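PDB 3DY0: N-terminus Plasma serine protease inhibitor from Homo sapiens, which inhibits serine proteases in a heparin-dependent manner, inactivating them irreversibly in blood plasma and other body fluids as a member of the serpin family. Local coordinates for residues Leu209-Arg212 against Asn213-Cys216; Glu236-Met239 against Gln240-Glu243. All blocks are in the same frame, centred on the assembly; numbering follows the deposited sequence.

Interaction 1: residues Leu209-Arg212 against Asn213-Cys216. With NO3 (nitrate ion), chain D.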
ATOM      1  N   LEU A 209      -0.696  -8.609 -22.623  1.00 12.91           N
ATOM      2  CA  LEU A 209      -0.888 -10.039 -22.454  1.00 12.54           C
ATOM      3  C   LEU A 209      -2.362 -10.355 -22.278  1.00 14.09           C
ATOM      4  O   LEU A 209      -3.077  -9.662 -21.550  1.00 13.26           O
ATOM      5  CB  LEU A 209      -0.124 -10.564 -21.232  1.00 14.73           C
ATOM      6  CG  LEU A 209      -0.309 -12.058 -20.940  1.00 18.20           C
ATOM      7  CD1 LEU A 209       0.302 -12.874 -22.066  1.00 19.81           C
ATOM      8  CD2 LEU A 209       0.344 -12.420 -19.616  1.00 18.37           C
ATOM      9  N   LEU A 210      -2.814 -11.392 -22.973  1.00 13.13           N
ATOM     10  CA  LEU A 210      -4.182 -11.858 -22.852  1.00 14.50           C
ATOM     11  C   LEU A 210      -4.029 -13.093 -21.970  1.00 15.58           C
ATOM     12  O   LEU A 210      -3.464 -14.103 -22.396  1.00 17.18           O
ATOM     13  CB  LEU A 210      -4.754 -12.251 -24.218  1.00 15.82           C
ATOM     14  CG  LEU A 210      -6.148 -12.889 -24.218  1.00 17.27           C
ATOM     15  CD1 LEU A 210      -7.171 -11.919 -23.645  1.00 17.90           C
ATOM     16  CD2 LEU A 210      -6.524 -13.277 -25.640  1.00 18.37           C
ATOM     17  N   ASP A 211      -4.489 -12.988 -20.730  1.00 13.54           N
ATOM     18  CA  ASP A 211      -4.399 -14.092 -19.783  1.00 15.19           C
ATOM     19  C   ASP A 211      -5.677 -14.917 -19.897  1.00 16.02           C
ATOM     20  O   ASP A 211      -6.728 -14.537 -19.386  1.00 15.07           O
ATOM     21  CB  ASP A 211      -4.216 -13.534 -18.363  1.00 16.05           C
ATOM     22  CG  ASP A 211      -4.040 -14.620 -17.317  1.00 17.41           C
ATOM     23  OD1 ASP A 211      -3.494 -14.314 -16.238  1.00 16.48           O
ATOM     24  OD2 ASP A 211      -4.454 -15.771 -17.563  1.00 16.60           O
ATOM     25  N   ARG A 212      -5.580 -16.047 -20.591  1.00 17.23           N
ATOM     26  CA  ARG A 212      -6.735 -16.912 -20.797  1.00 18.84           C
ATOM     27  C   ARG A 212      -7.061 -17.773 -19.583  1.00 18.77           C
ATOM     28  O   ARG A 212      -8.161 -18.315 -19.480  1.00 20.01           O
ATOM     29  CB  ARG A 212      -6.509 -17.803 -22.021  1.00 21.43           C
ATOM     30  CG  ARG A 212      -6.456 -17.042 -23.335  1.00 25.07           C
ATOM     31  CD  ARG A 212      -6.104 -17.957 -24.501  1.00 29.49           C
ATOM     32  NE  ARG A 212      -6.023 -17.231 -25.768  1.00 34.06           N
ATOM     33  CZ  ARG A 212      -7.059 -16.657 -26.373  1.00 35.46           C
ATOM     34  NH1 ARG A 212      -8.269 -16.719 -25.834  1.00 37.55           N
ATOM     35  NH2 ARG A 212      -6.884 -16.017 -27.523  1.00 36.50           N
ATOM     36  N   ASN A 213      -6.107 -17.900 -18.667  1.00 19.37           N
ATOM     37  CA  ASN A 213      -6.315 -18.696 -17.462  1.00 19.24           C
ATOM     38  C   ASN A 213      -7.234 -17.961 -16.491  1.00 18.82           C
ATOM     39  O   ASN A 213      -8.214 -18.523 -15.998  1.00 19.37           O
ATOM     40  CB  ASN A 213      -4.973 -18.996 -16.792  1.00 22.83           C
ATOM     41  CG  ASN A 213      -5.131 -19.706 -15.464  1.00 26.82           C
ATOM     42  OD1 ASN A 213      -5.791 -20.742 -15.374  1.00 30.03           O
ATOM     43  ND2 ASN A 213      -4.521 -19.154 -14.422  1.00 28.57           N
ATOM     44  N   LEU A 214      -6.920 -16.699 -16.217  1.00 17.11           N
ATOM     45  CA  LEU A 214      -7.736 -15.907 -15.308  1.00 15.75           C
ATOM     46  C   LEU A 214      -8.810 -15.137 -16.064  1.00 14.39           C
ATOM     47  O   LEU A 214      -9.784 -14.673 -15.473  1.00 14.75           O
ATOM     48  CB  LEU A 214      -6.857 -14.937 -14.516  1.00 15.88           C
ATOM     49  CG  LEU A 214      -5.903 -15.613 -13.529  1.00 18.45           C
ATOM     50  CD1 LEU A 214      -5.125 -14.555 -12.761  1.00 19.70           C
ATOM     51  CD2 LEU A 214      -6.700 -16.501 -12.576  1.00 19.99           C
ATOM     52  N   SER A 215      -8.622 -15.022 -17.375  1.00 13.73           N
ATOM     53  CA  SER A 215      -9.549 -14.327 -18.259  1.00 13.47           C
ATOM     54  C   SER A 215      -9.505 -12.818 -18.056  1.00 12.86           C
ATOM     55  O   SER A 215     -10.457 -12.202 -17.570  1.00 12.33           O
ATOM     56  CB  SER A 215     -10.978 -14.845 -18.062  1.00 16.45           C
ATOM     57  OG  SER A 215     -11.767 -14.560 -19.204  1.00 17.50           O
ATOM     58  N   CYS A 216      -8.386 -12.228 -18.450  1.00 12.42           N
ATOM     59  CA  CYS A 216      -8.200 -10.789 -18.326  1.00 10.47           C
ATOM     60  C   CYS A 216      -7.119 -10.319 -19.280  1.00 11.41           C
ATOM     61  O   CYS A 216      -6.295 -11.109 -19.745  1.00 12.63           O
ATOM     62  CB  CYS A 216      -7.808 -10.424 -16.887  1.00 11.80           C
ATOM     63  SG  CYS A 216      -6.260 -11.162 -16.283  1.00 10.98           S
TER
HETATM   64  N   NO3 D 507      -2.320 -17.337 -20.778  1.00 55.89           N
HETATM   65  O1  NO3 D 507      -2.684 -18.019 -19.837  1.00 55.47           O
HETATM   66  O2  NO3 D 507      -1.286 -16.697 -20.704  1.00 56.12           O
HETATM   67  O3  NO3 D 507      -2.990 -17.295 -21.797  1.00 55.50           O
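D211 and C216 are joined by two backbone hydrogen bonds, D211 N to C216 O at 2.8 Å and C216 N to D211 O at 3.0 Å, which make them an antiparallel hydrogen-bonded pair. D211 O also receives a weak bond from S215 N. The carboxylate of D211 turns into the loop and grips two further amides through one oxygen. L214 N points at OD2 over 3.0 Å, almost straight at 171°, but arrives from well above the carboxylate plane; N213 N gives a weaker, more bent bond to the same OD2, in the manner of an Asx turn. The other oxygen, OD1, accepts a hydrogen bond from W254 NE1 of helix 248-257, so the aspartate links the loop to that helix. Two residues, S215 and C216, are set against the single D211, which is a G1 beta bulge in the hairpin between strands 194-211 and 216-222; S215, in the bulge, has a positive phi of 71°. CG of D211 lies opposite its backbone N (chi1 -177°), and this carries the carboxylate over the turn, while CB stays 3.8 Å from C216 SG. The side chain of L214 crosses that of D211 at an angle and brings CD1 to 3.8 Å from OD1. On the outer side, R212 N donates to O3 of a nitrate, probably from the crystallisation liquor, at 3.1 Å. The R212 chain, extended from CG to NE, runs out roughly perpendicular to the strand beside L210, and CD2 of L210 sits against one face of its guanidinium, offset toward the rim. N213, an N-glycosylation site, projects at the tip of the loop, where its side chain lies about 3 Å from the nearest atom of a sulfated glucosamine of the bound heparin.

Interaction 2: residues Glu236-Met239 against Gln240-Glu243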
ATOM      1  N   GLU A 236     -15.778  -9.783 -19.224  1.00 13.99           N
ATOM      2  CA  GLU A 236     -17.098  -9.538 -18.658  1.00 14.03           C
ATOM      3  C   GLU A 236     -17.421 -10.603 -17.608  1.00 12.19           C
ATOM      4  O   GLU A 236     -17.286 -11.801 -17.867  1.00 13.92           O
ATOM      5  CB  GLU A 236     -18.155  -9.569 -19.767  1.00 16.81           C
ATOM      6  CG  GLU A 236     -19.533  -9.078 -19.343  1.00 23.93           C
ATOM      7  CD  GLU A 236     -19.585  -7.573 -19.137  1.00 27.56           C
ATOM      8  OE1 GLU A 236     -19.297  -6.828 -20.099  1.00 32.19           O
ATOM      9  OE2 GLU A 236     -19.918  -7.133 -18.016  1.00 29.90           O
ATOM     10  N   GLY A 237     -17.816 -10.149 -16.421  1.00 11.98           N
ATOM     11  CA  GLY A 237     -18.182 -11.050 -15.336  1.00 12.66           C
ATOM     12  C   GLY A 237     -17.075 -11.839 -14.662  1.00 13.31           C
ATOM     13  O   GLY A 237     -17.354 -12.729 -13.858  1.00 15.05           O
ATOM     14  N   LYS A 238     -15.819 -11.506 -14.943  1.00 11.47           N
ATOM     15  CA  LYS A 238     -14.717 -12.260 -14.362  1.00 11.49           C
ATOM     16  C   LYS A 238     -13.843 -11.552 -13.332  1.00  9.95           C
ATOM     17  O   LYS A 238     -12.766 -12.048 -13.010  1.00 10.46           O
ATOM     18  CB  LYS A 238     -13.826 -12.810 -15.480  1.00 12.39           C
ATOM     19  CG  LYS A 238     -14.525 -13.798 -16.413  1.00 15.98           C
ATOM     20  CD  LYS A 238     -14.938 -15.063 -15.677  1.00 18.04           C
ATOM     21  CE  LYS A 238     -15.532 -16.092 -16.629  1.00 22.59           C
ATOM     22  NZ  LYS A 238     -15.814 -17.378 -15.930  1.00 24.33           N
ATOM     23  N   MET A 239     -14.290 -10.418 -12.803  1.00 10.23           N
ATOM     24  CA  MET A 239     -13.487  -9.717 -11.800  1.00  8.92           C
ATOM     25  C   MET A 239     -13.229 -10.584 -10.566  1.00 10.50           C
ATOM     26  O   MET A 239     -12.111 -10.629 -10.068  1.00 11.28           O
ATOM     27  CB  MET A 239     -14.157  -8.405 -11.374  1.00 10.73           C
ATOM     28  CG  MET A 239     -13.452  -7.690 -10.210  1.00  8.99           C
ATOM     29  SD  MET A 239     -11.711  -7.251 -10.534  1.00  9.33           S
ATOM     30  CE  MET A 239     -11.913  -5.680 -11.403  1.00 10.51           C
ATOM     31  N   GLN A 240     -14.257 -11.274 -10.075  1.00 10.83           N
ATOM     32  CA  GLN A 240     -14.091 -12.121  -8.895  1.00 12.92           C
ATOM     33  C   GLN A 240     -13.070 -13.218  -9.176  1.00 12.26           C
ATOM     34  O   GLN A 240     -12.222 -13.534  -8.336  1.00 12.77           O
ATOM     35  CB  GLN A 240     -15.433 -12.747  -8.500  1.00 14.95           C
ATOM     36  CG  GLN A 240     -15.386 -13.528  -7.195  1.00 21.75           C
ATOM     37  CD  GLN A 240     -15.019 -12.656  -6.008  1.00 25.61           C
ATOM     38  OE1 GLN A 240     -15.698 -11.671  -5.713  1.00 28.44           O
ATOM     39  NE2 GLN A 240     -13.941 -13.015  -5.319  1.00 27.64           N
ATOM     40  N   GLN A 241     -13.156 -13.794 -10.372  1.00 13.04           N
ATOM     41  CA  GLN A 241     -12.245 -14.848 -10.785  1.00 11.96           C
ATOM     42  C   GLN A 241     -10.809 -14.334 -10.811  1.00 12.98           C
ATOM     43  O   GLN A 241      -9.886 -15.022 -10.376  1.00 12.58           O
ATOM     44  CB  GLN A 241     -12.645 -15.362 -12.170  1.00 13.31           C
ATOM     45  CG  GLN A 241     -11.727 -16.432 -12.731  1.00 14.77           C
ATOM     46  CD  GLN A 241     -12.329 -17.125 -13.933  1.00 17.13           C
ATOM     47  OE1 GLN A 241     -13.334 -17.832 -13.817  1.00 19.21           O
ATOM     48  NE2 GLN A 241     -11.730 -16.920 -15.098  1.00 16.29           N
ATOM     49  N   VAL A 242     -10.620 -13.124 -11.326  1.00 11.01           N
ATOM     50  CA  VAL A 242      -9.288 -12.540 -11.380  1.00 10.26           C
ATOM     51  C   VAL A 242      -8.790 -12.271  -9.963  1.00  9.72           C
ATOM     52  O   VAL A 242      -7.653 -12.595  -9.626  1.00 11.07           O
ATOM     53  CB  VAL A 242      -9.285 -11.234 -12.213  1.00 10.51           C
ATOM     54  CG1 VAL A 242      -7.971 -10.480 -12.028  1.00 11.67           C
ATOM     55  CG2 VAL A 242      -9.479 -11.573 -13.689  1.00 10.21           C
ATOM     56  N   GLU A 243      -9.646 -11.695  -9.125  1.00  9.97           N
ATOM     57  CA  GLU A 243      -9.265 -11.407  -7.743  1.00 10.23           C
ATOM     58  C   GLU A 243      -8.858 -12.686  -7.010  1.00 11.43           C
ATOM     59  O   GLU A 243      -7.879 -12.695  -6.261  1.00 11.15           O
ATOM     60  CB  GLU A 243     -10.418 -10.718  -7.007  1.00  9.36           C
ATOM     61  CG  GLU A 243     -10.733  -9.326  -7.539  1.00 10.47           C
ATOM     62  CD  GLU A 243     -11.932  -8.698  -6.860  1.00 12.43           C
ATOM     63  OE1 GLU A 243     -13.001  -9.341  -6.845  1.00 12.82           O
ATOM     64  OE2 GLU A 243     -11.813  -7.564  -6.351  1.00 11.24           O
TER
HETATM   65  O   HOH W   1     -15.846 -14.002 -11.752  1.00 15.02           O
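The amide of Q241 has the aliphatic end of K238 over one face, with K238 CD 3.8 Å from Q241 CD. The two side chains lie alongside each other and run in the same direction at the start of helix 239-245, where K238 is the N-cap residue. A bend in the lysine (chi2 -65°) lays it along the glutamine, and its NZ bonds to Q241 OE1 at 3.3 Å from above the carbonyl plane; NE2 of Q241 turns instead to L214 O. The carboxylate of E243 is flanked by M239, whose CG and SD lie over one of its faces, SD being 3.8 Å from E243 CG where the chains cross. OE2 of E243 is hydrogen-bonded to Y17 OH and salt-bridged to a basic side chain of the bound peptide. Two i to i+4 bonds then wind the first turn: V242 N to K238 O at 2.9 Å and E243 N to M239 O at 2.8 Å, the latter nearly straight at 167°. V242 CB points back toward the helix start, with CG2 close to K238 O. A water bridges the helix start, donating to G237 O at 2.9 Å and accepting from Q241 N at 3.0 Å.

From the N terminus, the chain reaches interaction 1 first, where it reverses between strands 194-211 and 216-222. It continues through strand 228-234, which pairs with 216-222, and then enters interaction 2 at the start of helix 239-245. The two contacts follow in series, neither nested nor crossed, and each is a local turn within one continuous stretch. Their centres lie about 11 Å apart and the two contacts touch: V242 CG2 packs 3.8 Å from C216 CB, and S215 CB lies 3.7 Å from Q241 NE2. The hairpin loop thus meets helix 239-245 through Q241 and V242, and helix 248-257 through D211, L214 and C216.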